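Local coordinates for succinyl-CoA ligase (ADP-forming) subunit alpha (Methanosaeta concilii, PDB 6HXI), which belongs to the succinyl-CoA synthetase clan, carrying a CoA-ligase region and part of a citrate synthase C-terminal domain, and binds coenzyme A, at residues E233-K247 with K284-A297. Sequence-based numbering, arbitrary orientation.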
ATOM      1  N   GLU B 233     -12.008 -64.592  10.281  1.00 49.54           N
ATOM      2  CA  GLU B 233     -11.944 -64.406  11.741  1.00 50.02           C
ATOM      3  C   GLU B 233     -13.253 -64.837  12.405  1.00 53.73           C
ATOM      4  O   GLU B 233     -14.281 -64.959  11.733  1.00 53.68           O
ATOM      5  CB  GLU B 233     -11.534 -62.959  12.146  1.00 50.19           C
ATOM      6  CG  GLU B 233     -12.573 -61.902  11.842  1.00 61.74           C
ATOM      7  CD  GLU B 233     -12.301 -60.479  12.291  1.00 89.41           C
ATOM      8  OE1 GLU B 233     -11.219 -60.207  12.872  1.00 72.33           O
ATOM      9  OE2 GLU B 233     -13.203 -59.632  12.076  1.00 86.28           O
ATOM     10  N   LEU B 234     -13.213 -65.059  13.720  1.00 50.30           N
ATOM     11  CA  LEU B 234     -14.373 -65.440  14.524  1.00 51.28           C
ATOM     12  C   LEU B 234     -15.494 -64.389  14.445  1.00 57.27           C
ATOM     13  O   LEU B 234     -15.233 -63.224  14.081  1.00 53.54           O
ATOM     14  CB  LEU B 234     -13.958 -65.707  15.979  1.00 52.16           C
ATOM     15  CG  LEU B 234     -13.725 -64.521  16.916  1.00 56.62           C
ATOM     16  CD1 LEU B 234     -13.397 -65.016  18.286  1.00 58.51           C
ATOM     17  CD2 LEU B 234     -12.581 -63.610  16.444  1.00 58.90           C
ATOM     18  N   GLY B 235     -16.720 -64.819  14.775  1.00 56.93           N
ATOM     19  CA  GLY B 235     -17.905 -63.969  14.744  1.00 56.84           C
ATOM     20  C   GLY B 235     -18.536 -63.941  13.369  1.00 61.20           C
ATOM     21  O   GLY B 235     -17.831 -63.871  12.348  1.00 60.64           O
ATOM     22  N   GLY B 236     -19.865 -64.018  13.345  1.00 57.70           N
ATOM     23  CA  GLY B 236     -20.632 -64.041  12.103  1.00 57.78           C
ATOM     24  C   GLY B 236     -20.507 -65.356  11.362  1.00 62.92           C
ATOM     25  O   GLY B 236     -19.706 -66.213  11.748  1.00 63.26           O
ATOM     26  N   GLU B 237     -21.274 -65.510  10.273  1.00 60.21           N
ATOM     27  CA  GLU B 237     -21.319 -66.776   9.519  1.00 61.77           C
ATOM     28  C   GLU B 237     -20.869 -66.679   8.057  1.00 65.90           C
ATOM     29  O   GLU B 237     -21.252 -67.538   7.249  1.00 68.40           O
ATOM     30  CB  GLU B 237     -22.737 -67.370   9.594  1.00 64.17           C
ATOM     31  CG  GLU B 237     -23.059 -68.063  10.898  1.00 77.94           C
ATOM     32  CD  GLU B 237     -24.432 -68.706  10.886  1.00106.80           C
ATOM     33  OE1 GLU B 237     -24.573 -69.786  10.269  1.00 96.26           O
ATOM     34  OE2 GLU B 237     -25.377 -68.103  11.444  1.00107.65           O
ATOM     35  N   ASP B 238     -20.077 -65.645   7.717  1.00 58.55           N
ATOM     36  CA  ASP B 238     -19.585 -65.390   6.362  1.00 57.35           C
ATOM     37  C   ASP B 238     -18.825 -66.586   5.768  1.00 61.04           C
ATOM     38  O   ASP B 238     -19.121 -66.997   4.651  1.00 62.98           O
ATOM     39  CB  ASP B 238     -18.729 -64.100   6.342  1.00 57.22           C
ATOM     40  CG  ASP B 238     -17.987 -63.768   5.038  1.00 62.53           C
ATOM     41  OD1 ASP B 238     -17.031 -64.492   4.695  1.00 62.03           O
ATOM     42  OD2 ASP B 238     -18.294 -62.720   4.427  1.00 64.68           O
ATOM     43  N   GLU B 239     -17.864 -67.146   6.520  1.00 55.71           N
ATOM     44  CA  GLU B 239     -16.999 -68.263   6.095  1.00 55.81           C
ATOM     45  C   GLU B 239     -17.795 -69.544   5.787  1.00 61.09           C
ATOM     46  O   GLU B 239     -17.346 -70.365   4.986  1.00 61.37           O
ATOM     47  CB  GLU B 239     -15.868 -68.521   7.109  1.00 56.65           C
ATOM     48  CG  GLU B 239     -14.893 -67.364   7.272  1.00 55.75           C
ATOM     49  CD  GLU B 239     -15.264 -66.251   8.242  1.00 68.97           C
ATOM     50  OE1 GLU B 239     -16.454 -66.114   8.610  1.00 62.86           O
ATOM     51  OE2 GLU B 239     -14.346 -65.496   8.630  1.00 58.07           O
ATOM     52  N   TYR B 240     -19.004 -69.667   6.363  1.00 57.98           N
ATOM     53  CA  TYR B 240     -19.908 -70.787   6.111  1.00 59.44           C
ATOM     54  C   TYR B 240     -20.535 -70.711   4.713  1.00 65.34           C
ATOM     55  O   TYR B 240     -21.059 -71.712   4.239  1.00 67.17           O
ATOM     56  CB  TYR B 240     -20.952 -70.943   7.233  1.00 60.60           C
ATOM     57  CG  TYR B 240     -20.318 -71.422   8.518  1.00 62.90           C
ATOM     58  CD1 TYR B 240     -19.971 -72.760   8.691  1.00 67.33           C
ATOM     59  CD2 TYR B 240     -20.012 -70.529   9.544  1.00 62.20           C
ATOM     60  CE1 TYR B 240     -19.340 -73.200   9.854  1.00 68.66           C
ATOM     61  CE2 TYR B 240     -19.398 -70.961  10.719  1.00 63.31           C
ATOM     62  CZ  TYR B 240     -19.052 -72.295  10.862  1.00 70.44           C
ATOM     63  OH  TYR B 240     -18.440 -72.723  12.009  1.00 71.54           O
ATOM     64  N   MET B 241     -20.441 -69.545   4.035  1.00 62.40           N
ATOM     65  CA  MET B 241     -20.921 -69.404   2.655  1.00 62.51           C
ATOM     66  C   MET B 241     -19.901 -70.092   1.751  1.00 65.81           C
ATOM     67  O   MET B 241     -20.285 -70.758   0.785  1.00 67.35           O
ATOM     68  CB  MET B 241     -21.078 -67.929   2.242  1.00 63.05           C
ATOM     69  CG  MET B 241     -22.236 -67.214   2.913  1.00 67.18           C
ATOM     70  SD  MET B 241     -22.108 -65.402   2.817  1.00 70.83           S
ATOM     71  CE  MET B 241     -22.511 -65.148   1.061  1.00 68.33           C
ATOM     72  N   ILE B 242     -18.602 -69.957   2.110  1.00 60.57           N
ATOM     73  CA  ILE B 242     -17.455 -70.523   1.392  1.00 60.55           C
ATOM     74  C   ILE B 242     -17.452 -72.024   1.526  1.00 66.42           C
ATOM     75  O   ILE B 242     -17.382 -72.713   0.512  1.00 67.72           O
ATOM     76  CB  ILE B 242     -16.102 -69.879   1.827  1.00 61.84           C
ATOM     77  CG1 ILE B 242     -16.140 -68.322   1.688  1.00 59.77           C
ATOM     78  CG2 ILE B 242     -14.912 -70.481   1.053  1.00 62.08           C
ATOM     79  CD1 ILE B 242     -15.302 -67.602   2.702  1.00 56.29           C
ATOM     80  N   ILE B 243     -17.549 -72.527   2.765  1.00 64.10           N
ATOM     81  CA  ILE B 243     -17.573 -73.962   3.096  1.00 66.36           C
ATOM     82  C   ILE B 243     -18.731 -74.669   2.369  1.00 71.96           C
ATOM     83  O   ILE B 243     -18.536 -75.772   1.849  1.00 73.99           O
ATOM     84  CB  ILE B 243     -17.591 -74.137   4.651  1.00 69.50           C
ATOM     85  CG1 ILE B 243     -16.250 -73.660   5.275  1.00 68.85           C
ATOM     86  CG2 ILE B 243     -17.957 -75.562   5.099  1.00 70.67           C
ATOM     87  CD1 ILE B 243     -16.372 -73.068   6.699  1.00 73.13           C
ATOM     88  N   GLN B 244     -19.909 -74.007   2.282  1.00 67.49           N
ATOM     89  CA  GLN B 244     -21.070 -74.561   1.573  1.00 69.15           C
ATOM     90  C   GLN B 244     -20.824 -74.585   0.070  1.00 73.72           C
ATOM     91  O   GLN B 244     -21.208 -75.555  -0.584  1.00 75.19           O
ATOM     92  CB  GLN B 244     -22.362 -73.802   1.900  1.00 69.98           C
ATOM     93  CG  GLN B 244     -23.616 -74.606   1.534  1.00 96.32           C
ATOM     94  CD  GLN B 244     -24.819 -74.237   2.360  1.00120.76           C
ATOM     95  OE1 GLN B 244     -25.373 -73.132   2.250  1.00113.20           O
ATOM     96  NE2 GLN B 244     -25.269 -75.177   3.183  1.00115.85           N
ATOM     97  N   ALA B 245     -20.153 -73.537  -0.469  1.00 68.27           N
ATOM     98  CA  ALA B 245     -19.815 -73.460  -1.889  1.00 68.25           C
ATOM     99  C   ALA B 245     -18.743 -74.494  -2.255  1.00 73.09           C
ATOM    100  O   ALA B 245     -18.791 -75.073  -3.339  1.00 73.40           O
ATOM    101  CB  ALA B 245     -19.362 -72.063  -2.243  1.00 66.56           C
ATOM    102  N   LEU B 246     -17.813 -74.747  -1.321  1.00 69.95           N
ATOM    103  CA  LEU B 246     -16.732 -75.723  -1.405  1.00 71.63           C
ATOM    104  C   LEU B 246     -17.349 -77.142  -1.402  1.00 82.09           C
ATOM    105  O   LEU B 246     -16.897 -78.013  -2.157  1.00 84.83           O
ATOM    106  CB  LEU B 246     -15.841 -75.513  -0.162  1.00 70.44           C
ATOM    107  CG  LEU B 246     -14.322 -75.660  -0.258  1.00 74.19           C
ATOM    108  CD1 LEU B 246     -13.744 -74.909  -1.415  1.00 73.09           C
ATOM    109  CD2 LEU B 246     -13.674 -75.154   1.005  1.00 72.98           C
ATOM    110  N   LYS B 247     -18.406 -77.358  -0.581  1.00 79.75           N
ATOM    111  CA  LYS B 247     -19.126 -78.625  -0.481  1.00 82.56           C
ATOM    112  C   LYS B 247     -19.974 -78.907  -1.732  1.00 89.43           C
ATOM    113  O   LYS B 247     -20.026 -80.051  -2.181  1.00 92.51           O
ATOM    114  CB  LYS B 247     -20.001 -78.658   0.783  1.00 85.50           C
ATOM    115  CG  LYS B 247     -19.252 -79.079   2.040  1.00 99.02           C
ATOM    116  CD  LYS B 247     -20.070 -78.866   3.309  1.00105.27           C
ATOM    117  CE  LYS B 247     -19.512 -79.612   4.500  1.00120.89           C
ATOM    118  NZ  LYS B 247     -18.268 -78.995   5.037  1.00128.41           N
ATOM    119  N   LYS B 284     -20.702 -72.003  16.733  1.00 67.14           N
ATOM    120  CA  LYS B 284     -20.535 -72.035  15.279  1.00 65.21           C
ATOM    121  C   LYS B 284     -19.704 -70.825  14.813  1.00 67.13           C
ATOM    122  O   LYS B 284     -18.900 -70.950  13.900  1.00 66.41           O
ATOM    123  CB  LYS B 284     -21.905 -72.046  14.589  1.00 67.01           C
ATOM    124  CG  LYS B 284     -21.866 -72.611  13.181  1.00 84.13           C
ATOM    125  CD  LYS B 284     -23.087 -72.188  12.365  1.00 92.00           C
ATOM    126  CE  LYS B 284     -22.984 -72.707  10.953  1.00100.14           C
ATOM    127  NZ  LYS B 284     -24.251 -72.536  10.201  1.00106.46           N
ATOM    128  N   GLU B 285     -19.862 -69.673  15.481  1.00 61.56           N
ATOM    129  CA  GLU B 285     -19.147 -68.443  15.157  1.00 58.65           C
ATOM    130  C   GLU B 285     -17.658 -68.446  15.552  1.00 62.34           C
ATOM    131  O   GLU B 285     -16.921 -67.584  15.080  1.00 61.96           O
ATOM    132  CB  GLU B 285     -19.868 -67.233  15.767  1.00 58.74           C
ATOM    133  CG  GLU B 285     -21.143 -66.841  15.045  1.00 66.01           C
ATOM    134  CD  GLU B 285     -21.816 -65.589  15.579  1.00 94.88           C
ATOM    135  OE1 GLU B 285     -23.059 -65.608  15.733  1.00103.40           O
ATOM    136  OE2 GLU B 285     -21.109 -64.586  15.834  1.00 83.67           O
ATOM    137  N   THR B 286     -17.207 -69.393  16.389  1.00 59.59           N
ATOM    138  CA  THR B 286     -15.802 -69.474  16.837  1.00 58.61           C
ATOM    139  C   THR B 286     -14.825 -69.849  15.717  1.00 60.77           C
ATOM    140  O   THR B 286     -15.215 -70.497  14.748  1.00 60.44           O
ATOM    141  CB  THR B 286     -15.637 -70.447  18.036  1.00 61.85           C
ATOM    142  OG1 THR B 286     -15.896 -71.792  17.627  1.00 59.90           O
ATOM    143  CG2 THR B 286     -16.477 -70.069  19.240  1.00 55.65           C
ATOM    144  N   ALA B 287     -13.545 -69.489  15.889  1.00 57.31           N
ATOM    145  CA  ALA B 287     -12.473 -69.804  14.947  1.00 56.96           C
ATOM    146  C   ALA B 287     -12.282 -71.330  14.808  1.00 63.65           C
ATOM    147  O   ALA B 287     -12.067 -71.818  13.693  1.00 63.11           O
ATOM    148  CB  ALA B 287     -11.175 -69.138  15.376  1.00 56.67           C
ATOM    149  N   GLN B 288     -12.409 -72.077  15.922  1.00 63.05           N
ATOM    150  CA  GLN B 288     -12.273 -73.543  15.944  1.00 65.66           C
ATOM    151  C   GLN B 288     -13.326 -74.223  15.072  1.00 71.63           C
ATOM    152  O   GLN B 288     -12.955 -74.986  14.180  1.00 74.61           O
ATOM    153  CB  GLN B 288     -12.254 -74.105  17.384  1.00 68.67           C
ATOM    154  CG  GLN B 288     -10.918 -73.886  18.127  1.00 72.35           C
ATOM    155  CD  GLN B 288     -10.695 -72.480  18.694  1.00 73.19           C
ATOM    156  OE1 GLN B 288     -11.528 -71.554  18.560  1.00 60.97           O
ATOM    157  NE2 GLN B 288      -9.573 -72.300  19.386  1.00 54.80           N
ATOM    158  N   ALA B 289     -14.621 -73.907  15.283  1.00 66.12           N
ATOM    159  CA  ALA B 289     -15.739 -74.432  14.493  1.00 65.61           C
ATOM    160  C   ALA B 289     -15.582 -74.103  12.996  1.00 68.64           C
ATOM    161  O   ALA B 289     -15.888 -74.946  12.154  1.00 72.18           O
ATOM    162  CB  ALA B 289     -17.048 -73.869  15.010  1.00 65.70           C
ATOM    163  N   LYS B 290     -15.063 -72.913  12.676  1.00 59.80           N
ATOM    164  CA  LYS B 290     -14.823 -72.460  11.296  1.00 57.75           C
ATOM    165  C   LYS B 290     -13.656 -73.189  10.607  1.00 62.71           C
ATOM    166  O   LYS B 290     -13.822 -73.663   9.481  1.00 64.32           O
ATOM    167  CB  LYS B 290     -14.643 -70.929  11.234  1.00 55.34           C
ATOM    168  CG  LYS B 290     -15.935 -70.161  11.521  1.00 54.02           C
ATOM    169  CD  LYS B 290     -15.737 -68.667  11.460  1.00 61.70           C
ATOM    170  CE  LYS B 290     -17.035 -67.908  11.627  1.00 62.74           C
ATOM    171  NZ  LYS B 290     -16.883 -66.453  11.320  1.00 53.46           N
ATOM    172  N   ASN B 291     -12.494 -73.295  11.287  1.00 58.41           N
ATOM    173  CA  ASN B 291     -11.308 -73.979  10.766  1.00 59.00           C
ATOM    174  C   ASN B 291     -11.571 -75.468  10.585  1.00 68.90           C
ATOM    175  O   ASN B 291     -11.107 -76.051   9.605  1.00 70.81           O
ATOM    176  CB  ASN B 291     -10.078 -73.725  11.656  1.00 54.70           C
ATOM    177  CG  ASN B 291      -9.441 -72.366  11.457  1.00 68.34           C
ATOM    178  OD1 ASN B 291      -9.342 -71.852  10.335  1.00 62.34           O
ATOM    179  ND2 ASN B 291      -8.981 -71.747  12.542  1.00 49.50           N
ATOM    180  N   ASP B 292     -12.346 -76.072  11.498  1.00 68.41           N
ATOM    181  CA  ASP B 292     -12.706 -77.490  11.415  1.00 72.10           C
ATOM    182  C   ASP B 292     -13.619 -77.748  10.222  1.00 74.47           C
ATOM    183  O   ASP B 292     -13.336 -78.658   9.445  1.00 74.85           O
ATOM    184  CB  ASP B 292     -13.343 -77.982  12.723  1.00 76.82           C
ATOM    185  CG  ASP B 292     -12.372 -78.174  13.876  1.00 99.91           C
ATOM    186  OD1 ASP B 292     -11.143 -77.985  13.665  1.00102.68           O
ATOM    187  OD2 ASP B 292     -12.832 -78.532  14.983  1.00109.67           O
ATOM    188  N   ALA B 293     -14.679 -76.913  10.045  1.00 68.69           N
ATOM    189  CA  ALA B 293     -15.618 -77.009   8.922  1.00 68.00           C
ATOM    190  C   ALA B 293     -14.898 -76.752   7.586  1.00 71.30           C
ATOM    191  O   ALA B 293     -15.280 -77.327   6.569  1.00 70.91           O
ATOM    192  CB  ALA B 293     -16.765 -76.031   9.107  1.00 67.56           C
ATOM    193  N   PHE B 294     -13.840 -75.902   7.597  1.00 67.88           N
ATOM    194  CA  PHE B 294     -13.020 -75.623   6.412  1.00 65.79           C
ATOM    195  C   PHE B 294     -12.185 -76.865   6.050  1.00 70.28           C
ATOM    196  O   PHE B 294     -12.134 -77.227   4.877  1.00 70.39           O
ATOM    197  CB  PHE B 294     -12.126 -74.389   6.612  1.00 64.28           C
ATOM    198  CG  PHE B 294     -12.580 -73.126   5.907  1.00 63.27           C
ATOM    199  CD1 PHE B 294     -12.687 -73.080   4.518  1.00 65.18           C
ATOM    200  CD2 PHE B 294     -12.830 -71.961   6.625  1.00 62.67           C
ATOM    201  CE1 PHE B 294     -13.087 -71.903   3.867  1.00 63.73           C
ATOM    202  CE2 PHE B 294     -13.230 -70.786   5.972  1.00 62.82           C
ATOM    203  CZ  PHE B 294     -13.362 -70.766   4.601  1.00 60.44           C
ATOM    204  N   ARG B 295     -11.564 -77.523   7.053  1.00 68.08           N
ATOM    205  CA  ARG B 295     -10.760 -78.732   6.858  1.00 71.47           C
ATOM    206  C   ARG B 295     -11.619 -79.837   6.218  1.00 79.13           C
ATOM    207  O   ARG B 295     -11.227 -80.391   5.190  1.00 79.52           O
ATOM    208  CB  ARG B 295     -10.188 -79.217   8.201  1.00 75.86           C
ATOM    209  CG  ARG B 295      -8.680 -79.084   8.326  1.00 88.58           C
ATOM    210  CD  ARG B 295      -8.194 -79.441   9.720  1.00 98.70           C
ATOM    211  NE  ARG B 295      -8.404 -78.350  10.679  1.00107.31           N
ATOM    212  CZ  ARG B 295      -7.466 -77.481  11.061  1.00120.47           C
ATOM    213  NH1 ARG B 295      -6.232 -77.563  10.571  1.00110.77           N
ATOM    214  NH2 ARG B 295      -7.751 -76.533  11.942  1.00 98.89           N
ATOM    215  N   GLN B 296     -12.823 -80.079   6.796  1.00 77.86           N
ATOM    216  CA  GLN B 296     -13.828 -81.068   6.380  1.00 80.52           C
ATOM    217  C   GLN B 296     -14.424 -80.813   4.988  1.00 84.81           C
ATOM    218  O   GLN B 296     -14.920 -81.751   4.364  1.00 85.62           O
ATOM    219  CB  GLN B 296     -14.953 -81.159   7.426  1.00 82.61           C
ATOM    220  CG  GLN B 296     -14.531 -81.837   8.730  1.00109.22           C
ATOM    221  CD  GLN B 296     -15.512 -81.599   9.849  1.00136.68           C
ATOM    222  OE1 GLN B 296     -16.678 -82.006   9.790  1.00138.48           O
ATOM    223  NE2 GLN B 296     -15.052 -80.955  10.912  1.00126.29           N
ATOM    224  N   ALA B 297     -14.396 -79.552   4.513  1.00 80.71           N
ATOM    225  CA  ALA B 297     -14.913 -79.160   3.191  1.00 79.99           C
ATOM    226  C   ALA B 297     -13.903 -79.378   2.042  1.00 84.09           C
ATOM    227  O   ALA B 297     -14.283 -79.294   0.874  1.00 85.02           O
ATOM    228  CB  ALA B 297     -15.386 -77.717   3.217  1.00 78.27           C
TER
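Glu233 and Lys290 open a small example of how one buried lysine can organise a whole turn. The extended chain of Lys290, reaching from helix 287-297, brings NZ to the backbone O of Glu233 at 3.0 Å, to the O atoms of Gly235 and Gly236, and to the carboxylate of Glu239, where NZ to OE1 is 2.8 Å. The four acceptors thus wrap the loop round a single ammonium group, which probably stays charged; the two glycine carbonyls and the carboxylate are all met from above their planes. The same turn is also held by Glu285: Gly235 N donates to Glu285 O, and Gly236 N meets Glu285 OE2 from above the carboxylate plane in a fairly straight bond (165°). Arg206 is a second partner for that carboxylate.

Glu237 OE1 then forms a salt bridge with Lys284 NZ at 2.8 Å. With its CG swung opposite the backbone N (chi1 -157°) and an extended chain beyond, Lys284 lays CE over the centre of one face of the Tyr240 ring, 3.6 Å from the centroid, adding a CH-pi contact to a cation-pi one. Tyr240 OH donates a hydrogen bond to Lys284 O, 2.6 Å away, in the carbonyl plane and on a lone pair.

Further along, Ile243 CG1 covers a face of the Phe294 ring while Ile242 CG2 and Leu246 CD2 reach its edge; with Glu239 they form the hole that takes Phe294 as a knob. Leu246 CD2 also touches Ala297 CB at 3.8 Å. Helix 239-247 joins the neighbouring parallel strands 227-233 and 255-260 in a beta-alpha-beta crossover of the CoA-ligase region; helix 287-297 runs alongside it, 14° from parallel, with Phe294 and Lys290 also touching strand 255-260, whereas Ile242 packs on helix 212-221.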